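Local coordinates for plantazolicin methyltransferase BamL (Bacillus amyloliquefaciens subsp. plantarum, PDB 5DLY), which probably transfers methyl groups from S-adenosylmethionine to the amino end of desmethylplantazolicin, a step in making the antibiotic plantazolicin, at residues A[45-49]-A[76-81]; A[50-54]-A[230-234]. All coordinates share one frame; numbering follows the deposited sequence.

Interaction 1: A[45-49]-A[76-81]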
loop_
_atom_site.group_PDB
_atom_site.type_symbol
_atom_site.label_atom_id
_atom_site.label_comp_id
_atom_site.label_asym_id
_atom_site.label_seq_id
_atom_site.Cartn_x
_atom_site.Cartn_y
_atom_site.Cartn_z
ATOM N N ILE A 45 -4.528 -2.485 6.935
ATOM C CA ILE A 45 -3.829 -3.613 7.567
ATOM C C ILE A 45 -4.821 -4.708 7.975
ATOM O O ILE A 45 -4.629 -5.883 7.655
ATOM C CB ILE A 45 -2.995 -3.169 8.791
ATOM C CG1 ILE A 45 -1.865 -2.216 8.364
ATOM C CG2 ILE A 45 -2.466 -4.389 9.543
ATOM C CD1 ILE A 45 -1.246 -1.431 9.513
ATOM N N GLU A 46 -5.898 -4.321 8.659
ATOM C CA GLU A 46 -6.872 -5.322 9.087
ATOM C C GLU A 46 -7.584 -5.975 7.905
ATOM O O GLU A 46 -8.050 -7.118 8.007
ATOM C CB GLU A 46 -7.877 -4.745 10.095
ATOM C CG GLU A 46 -7.263 -4.300 11.424
ATOM C CD GLU A 46 -6.557 -5.411 12.202
ATOM O OE1 GLU A 46 -6.794 -6.603 11.939
ATOM O OE2 GLU A 46 -5.744 -5.084 13.094
ATOM N N THR A 47 -7.643 -5.268 6.775
ATOM C CA THR A 47 -8.228 -5.823 5.563
ATOM C C THR A 47 -7.349 -6.968 5.085
ATOM O O THR A 47 -7.863 -8.049 4.824
ATOM C CB THR A 47 -8.420 -4.757 4.469
ATOM O OG1 THR A 47 -9.374 -3.792 4.918
ATOM C CG2 THR A 47 -8.936 -5.370 3.163
ATOM N N PHE A 48 -6.030 -6.769 5.011
ATOM C CA PHE A 48 -5.205 -7.882 4.545
ATOM C C PHE A 48 -5.120 -9.030 5.548
ATOM O O PHE A 48 -5.052 -10.187 5.149
ATOM C CB PHE A 48 -3.848 -7.466 3.926
ATOM C CG PHE A 48 -2.794 -6.994 4.910
ATOM C CD1 PHE A 48 -2.233 -7.856 5.856
ATOM C CD2 PHE A 48 -2.279 -5.707 4.801
ATOM C CE1 PHE A 48 -1.221 -7.412 6.707
ATOM C CE2 PHE A 48 -1.266 -5.260 5.642
ATOM C CZ PHE A 48 -0.744 -6.113 6.601
ATOM N N LEU A 49 -5.160 -8.710 6.843
ATOM C CA LEU A 49 -5.185 -9.759 7.869
ATOM C C LEU A 49 -6.469 -10.568 7.826
ATOM O O LEU A 49 -6.440 -11.800 7.958
ATOM C CB LEU A 49 -4.947 -9.170 9.253
ATOM C CG LEU A 49 -3.550 -8.591 9.461
ATOM C CD1 LEU A 49 -3.490 -7.884 10.800
ATOM C CD2 LEU A 49 -2.472 -9.661 9.358
ATOM N N TYR A 76 2.313 -1.038 14.160
ATOM C CA TYR A 76 0.953 -1.544 14.323
ATOM C C TYR A 76 0.943 -3.065 14.377
ATOM O O TYR A 76 0.303 -3.651 15.254
ATOM C CB TYR A 76 0.065 -1.062 13.171
ATOM C CG TYR A 76 -1.393 -1.455 13.297
ATOM C CD1 TYR A 76 -1.858 -2.671 12.802
ATOM C CD2 TYR A 76 -2.308 -0.597 13.894
ATOM C CE1 TYR A 76 -3.196 -3.031 12.905
ATOM C CE2 TYR A 76 -3.648 -0.950 14.010
ATOM C CZ TYR A 76 -4.086 -2.161 13.515
ATOM O OH TYR A 76 -5.419 -2.497 13.631
ATOM N N LEU A 77 1.653 -3.698 13.445
ATOM C CA LEU A 77 1.724 -5.157 13.369
ATOM C C LEU A 77 2.415 -5.756 14.590
ATOM O O LEU A 77 1.986 -6.796 15.095
ATOM C CB LEU A 77 2.413 -5.605 12.078
ATOM C CG LEU A 77 1.564 -5.405 10.817
ATOM C CD1 LEU A 77 2.421 -5.490 9.566
ATOM C CD2 LEU A 77 0.431 -6.424 10.773
ATOM N N ASN A 78 3.470 -5.085 15.054
ATOM C CA ASN A 78 4.204 -5.470 16.266
ATOM C C ASN A 78 3.325 -5.486 17.519
ATOM O O ASN A 78 3.549 -6.282 18.438
ATOM C CB ASN A 78 5.403 -4.538 16.472
ATOM C CG ASN A 78 6.179 -4.852 17.740
ATOM O OD1 ASN A 78 6.851 -5.875 17.827
ATOM N ND2 ASN A 78 6.089 -3.968 18.722
ATOM N N SER A 79 2.327 -4.607 17.549
ATOM C CA SER A 79 1.391 -4.533 18.673
ATOM C C SER A 79 0.279 -5.579 18.587
ATOM O O SER A 79 -0.381 -5.871 19.592
ATOM C CB SER A 79 0.789 -3.131 18.774
ATOM O OG SER A 79 1.801 -2.170 19.009
ATOM N N ARG A 80 0.072 -6.134 17.394
ATOM C CA ARG A 80 -0.983 -7.130 17.170
ATOM C C ARG A 80 -0.430 -8.546 17.234
ATOM O O ARG A 80 -1.115 -9.465 17.689
ATOM C CB ARG A 80 -1.696 -6.910 15.823
ATOM C CG ARG A 80 -2.138 -5.480 15.542
ATOM C CD ARG A 80 -2.779 -4.824 16.756
ATOM N NE ARG A 80 -2.277 -3.467 16.963
ATOM C CZ ARG A 80 -3.033 -2.373 16.980
ATOM N NH1 ARG A 80 -4.347 -2.461 16.811
ATOM N NH2 ARG A 80 -2.475 -1.186 17.177
ATOM N N PHE A 81 0.810 -8.707 16.777
ATOM C CA PHE A 81 1.473 -10.004 16.732
ATOM C C PHE A 81 2.876 -9.912 17.304
ATOM O O PHE A 81 3.575 -8.913 17.117
ATOM C CB PHE A 81 1.560 -10.522 15.293
ATOM C CG PHE A 81 0.237 -10.614 14.592
ATOM C CD1 PHE A 81 -0.588 -11.720 14.767
ATOM C CD2 PHE A 81 -0.178 -9.598 13.738
ATOM C CE1 PHE A 81 -1.810 -11.804 14.116
ATOM C CE2 PHE A 81 -1.398 -9.676 13.085
ATOM C CZ PHE A 81 -2.215 -10.781 13.271
#
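Ile45 lies alongside the ring of Tyr76, the two side chains running past each other in opposite directions. Its CD1 comes to 3.6 Å from Tyr76 CD1, while CG2, anti to the backbone N, bridges two neighbours: it also touches the ring carbons of Tyr76 and sits 3.7 Å from Leu77 CD2. Leu49 CD1 and, obliquely, the Phe48 ring also approach that leucine methyl in the buried part, but less closely, at 4.2 Å or more. Farther along, Leu49 and Phe81 point at each other across the gap, and Leu49 CD1 meets the ring edge in its plane, 3.6 Å from Phe81 CE2. These side chains fill the gap between two helices whose local axes come no closer than 12.2 Å and cross at -52°. In this Rossmann-like methyltransferase fold, helix 72-80 follows the first strand of the sheet, 62-66, and the long helix 23-56 leads into that strand; Phe48 reaches strand 124-130, where its ring meets Phe128 edge-to-face. The other flank is polar, and it loosens only at its outer margin, at Arg80. Glu46, bent at chi2 (-60°), brings its carboxylate across the end of Tyr76, the two planes 63° apart. Tyr76 OH donates to Glu46 OE2 over 2.7 Å, and the carboxylate oxygen receives it on its anti lone pair, so the phenol is tied at its edge. Arg80 is the exposed member: its guanidinium lies over one face of the Tyr76 ring, offset toward the rim, and its NE bonds only weakly to Tyr76 O. Arg80 NH1 stops 4.8 Å from Glu46 OE2, and its charge could still help stabilise a buried carboxylate.

Interaction 2: A[50-54]-A[230-234]; sequences SFYSS and SLMRN
The backbones come closest where Ser50 and Leu231 face each other, their CA atoms 5.5 Å apart, and at Ser54 and Ser230 the gap has widened to 6.7 Å. Here the long helix 23-56 packs against the join between helices 226-232 and 235-241, with Asn234 as N-cap of the second: its OD1 accepts from the backbone N of Asn236. Ser50 fits into this corner. With OG anti to its own backbone N (chi1 177°), the hydroxyl donates to Leu231 O over 3.0 Å, approaching in the carbonyl plane, well to one side of the C=O direction (108° at the oxygen), where a lone pair lies. Leu231 O also accepts from Asn234 N, so one carbonyl holds both the turn and the neighbouring helix. Asn234 CB packs against the same hydroxyl, 3.2 Å from Ser50 OG. On the buried side, Leu231 presses its CD2 methyl onto the backbone of helix 23-56, 3.3 Å from Phe51 N, and against Phe51 CB; the Phe51 ring itself stacks on Trp261. Toward the partly exposed end, Ser54 OG rests on Ser230 CB. A water completes the joint, donating to Ser50 O at 2.8 Å and accepting from Asn234 ND2 at 3.0 Å.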
loop_
_atom_site.group_PDB
_atom_site.type_symbol
_atom_site.label_atom_id
_atom_site.label_comp_id
_atom_site.label_asym_id
_atom_site.label_seq_id
_atom_site.Cartn_x
_atom_site.Cartn_y
_atom_site.Cartn_z
ATOM N N SER A 50 -7.596 -9.891 7.627
ATOM C CA SER A 50 -8.868 -10.594 7.529
ATOM C C SER A 50 -8.904 -11.460 6.277
ATOM O O SER A 50 -9.371 -12.597 6.327
ATOM C CB SER A 50 -10.037 -9.615 7.537
ATOM O OG SER A 50 -11.259 -10.318 7.362
ATOM N N PHE A 51 -8.394 -10.926 5.166
ATOM C CA PHE A 51 -8.326 -11.671 3.918
ATOM C C PHE A 51 -7.505 -12.941 4.095
ATOM O O PHE A 51 -7.942 -14.025 3.698
ATOM C CB PHE A 51 -7.735 -10.817 2.783
ATOM C CG PHE A 51 -7.614 -11.552 1.476
ATOM C CD1 PHE A 51 -6.452 -12.274 1.166
ATOM C CD2 PHE A 51 -8.653 -11.528 0.545
ATOM C CE1 PHE A 51 -6.339 -12.957 -0.043
ATOM C CE2 PHE A 51 -8.541 -12.212 -0.668
ATOM C CZ PHE A 51 -7.385 -12.926 -0.956
ATOM N N TYR A 52 -6.332 -12.800 4.714
ATOM C CA TYR A 52 -5.395 -13.914 4.841
ATOM C C TYR A 52 -5.993 -15.067 5.657
ATOM O O TYR A 52 -5.952 -16.231 5.226
ATOM C CB TYR A 52 -4.028 -13.452 5.396
ATOM C CG TYR A 52 -2.947 -14.479 5.144
ATOM C CD1 TYR A 52 -2.767 -15.555 6.020
ATOM C CD2 TYR A 52 -2.140 -14.408 4.009
ATOM C CE1 TYR A 52 -1.809 -16.524 5.777
ATOM C CE2 TYR A 52 -1.168 -15.371 3.764
ATOM C CZ TYR A 52 -1.017 -16.427 4.647
ATOM O OH TYR A 52 -0.066 -17.394 4.403
ATOM N N SER A 53 -6.559 -14.731 6.812
ATOM C CA SER A 53 -7.207 -15.713 7.692
ATOM C C SER A 53 -8.411 -16.386 7.038
ATOM O O SER A 53 -8.603 -17.595 7.185
ATOM C CB SER A 53 -7.627 -15.070 9.016
ATOM O OG SER A 53 -6.558 -15.064 9.946
ATOM N N SER A 54 -9.211 -15.608 6.314
ATOM C CA SER A 54 -10.380 -16.131 5.610
ATOM C C SER A 54 -9.960 -17.115 4.515
ATOM O O SER A 54 -10.488 -18.231 4.434
ATOM C CB SER A 54 -11.213 -14.981 5.025
ATOM O OG SER A 54 -12.323 -15.460 4.294
ATOM N N SER A 230 -17.167 -12.245 3.832
ATOM C CA SER A 230 -16.175 -12.935 4.658
ATOM C C SER A 230 -15.303 -11.951 5.443
ATOM O O SER A 230 -15.123 -12.112 6.644
ATOM C CB SER A 230 -15.298 -13.866 3.813
ATOM O OG SER A 230 -16.072 -14.822 3.113
ATOM N N LEU A 231 -14.784 -10.927 4.763
ATOM C CA LEU A 231 -13.946 -9.916 5.413
ATOM C C LEU A 231 -14.635 -9.248 6.598
ATOM O O LEU A 231 -14.038 -9.106 7.669
ATOM C CB LEU A 231 -13.496 -8.845 4.418
ATOM C CG LEU A 231 -12.553 -9.263 3.290
ATOM C CD1 LEU A 231 -12.302 -8.095 2.352
ATOM C CD2 LEU A 231 -11.241 -9.772 3.849
ATOM N N MET A 232 -15.893 -8.850 6.404
ATOM C CA MET A 232 -16.638 -8.093 7.412
ATOM C C MET A 232 -17.061 -8.902 8.642
ATOM O O MET A 232 -17.491 -8.327 9.643
ATOM C CB MET A 232 -17.846 -7.386 6.784
ATOM C CG MET A 232 -17.490 -6.185 5.915
ATOM S SD MET A 232 -16.336 -5.007 6.659
ATOM C CE MET A 232 -17.253 -4.517 8.118
ATOM N N ARG A 233 -16.939 -10.224 8.562
ATOM C CA ARG A 233 -17.138 -11.102 9.717
ATOM C C ARG A 233 -16.011 -10.993 10.750
ATOM O O ARG A 233 -16.178 -11.391 11.905
ATOM C CB ARG A 233 -17.267 -12.562 9.266
ATOM C CG ARG A 233 -18.659 -12.955 8.799
ATOM C CD ARG A 233 -18.685 -14.350 8.183
ATOM N NE ARG A 233 -18.347 -15.415 9.133
ATOM C CZ ARG A 233 -19.197 -16.334 9.594
ATOM N NH1 ARG A 233 -20.471 -16.349 9.205
ATOM N NH2 ARG A 233 -18.771 -17.253 10.450
ATOM N N ASN A 234 -14.866 -10.457 10.332
ATOM C CA ASN A 234 -13.688 -10.405 11.188
ATOM C C ASN A 234 -13.770 -9.259 12.192
ATOM O O ASN A 234 -13.834 -8.094 11.803
ATOM C CB ASN A 234 -12.416 -10.311 10.331
ATOM C CG ASN A 234 -11.140 -10.478 11.140
ATOM O OD1 ASN A 234 -10.835 -9.664 12.012
ATOM N ND2 ASN A 234 -10.370 -11.519 10.832
HETATM O O HOH W 1 -10.935 -13.374 8.485
#

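Both contacts use consecutive turns of helix 23-56, and their centres lie 13 Å apart. Interaction 1 ties that helix to helix 72-80, which follows the first strand of the sheet, 62-66; interaction 2 ties it to the late helices 226-232 and 235-241. They touch directly at Thr47 O, 3.9 Å from Leu231 CD2. Helix 235-241 bridges them further, because Asn234 caps it and Glu46 packs on its Asn236, Leu237 and Ala240. Neither contact lines the ligand pockets. Interaction 1 is still near the cofactor pocket: the side chain of Ile45 is about 8 Å from the bound S-adenosyl-L-homocysteine and about 13 Å from the thiazole substrate analogue.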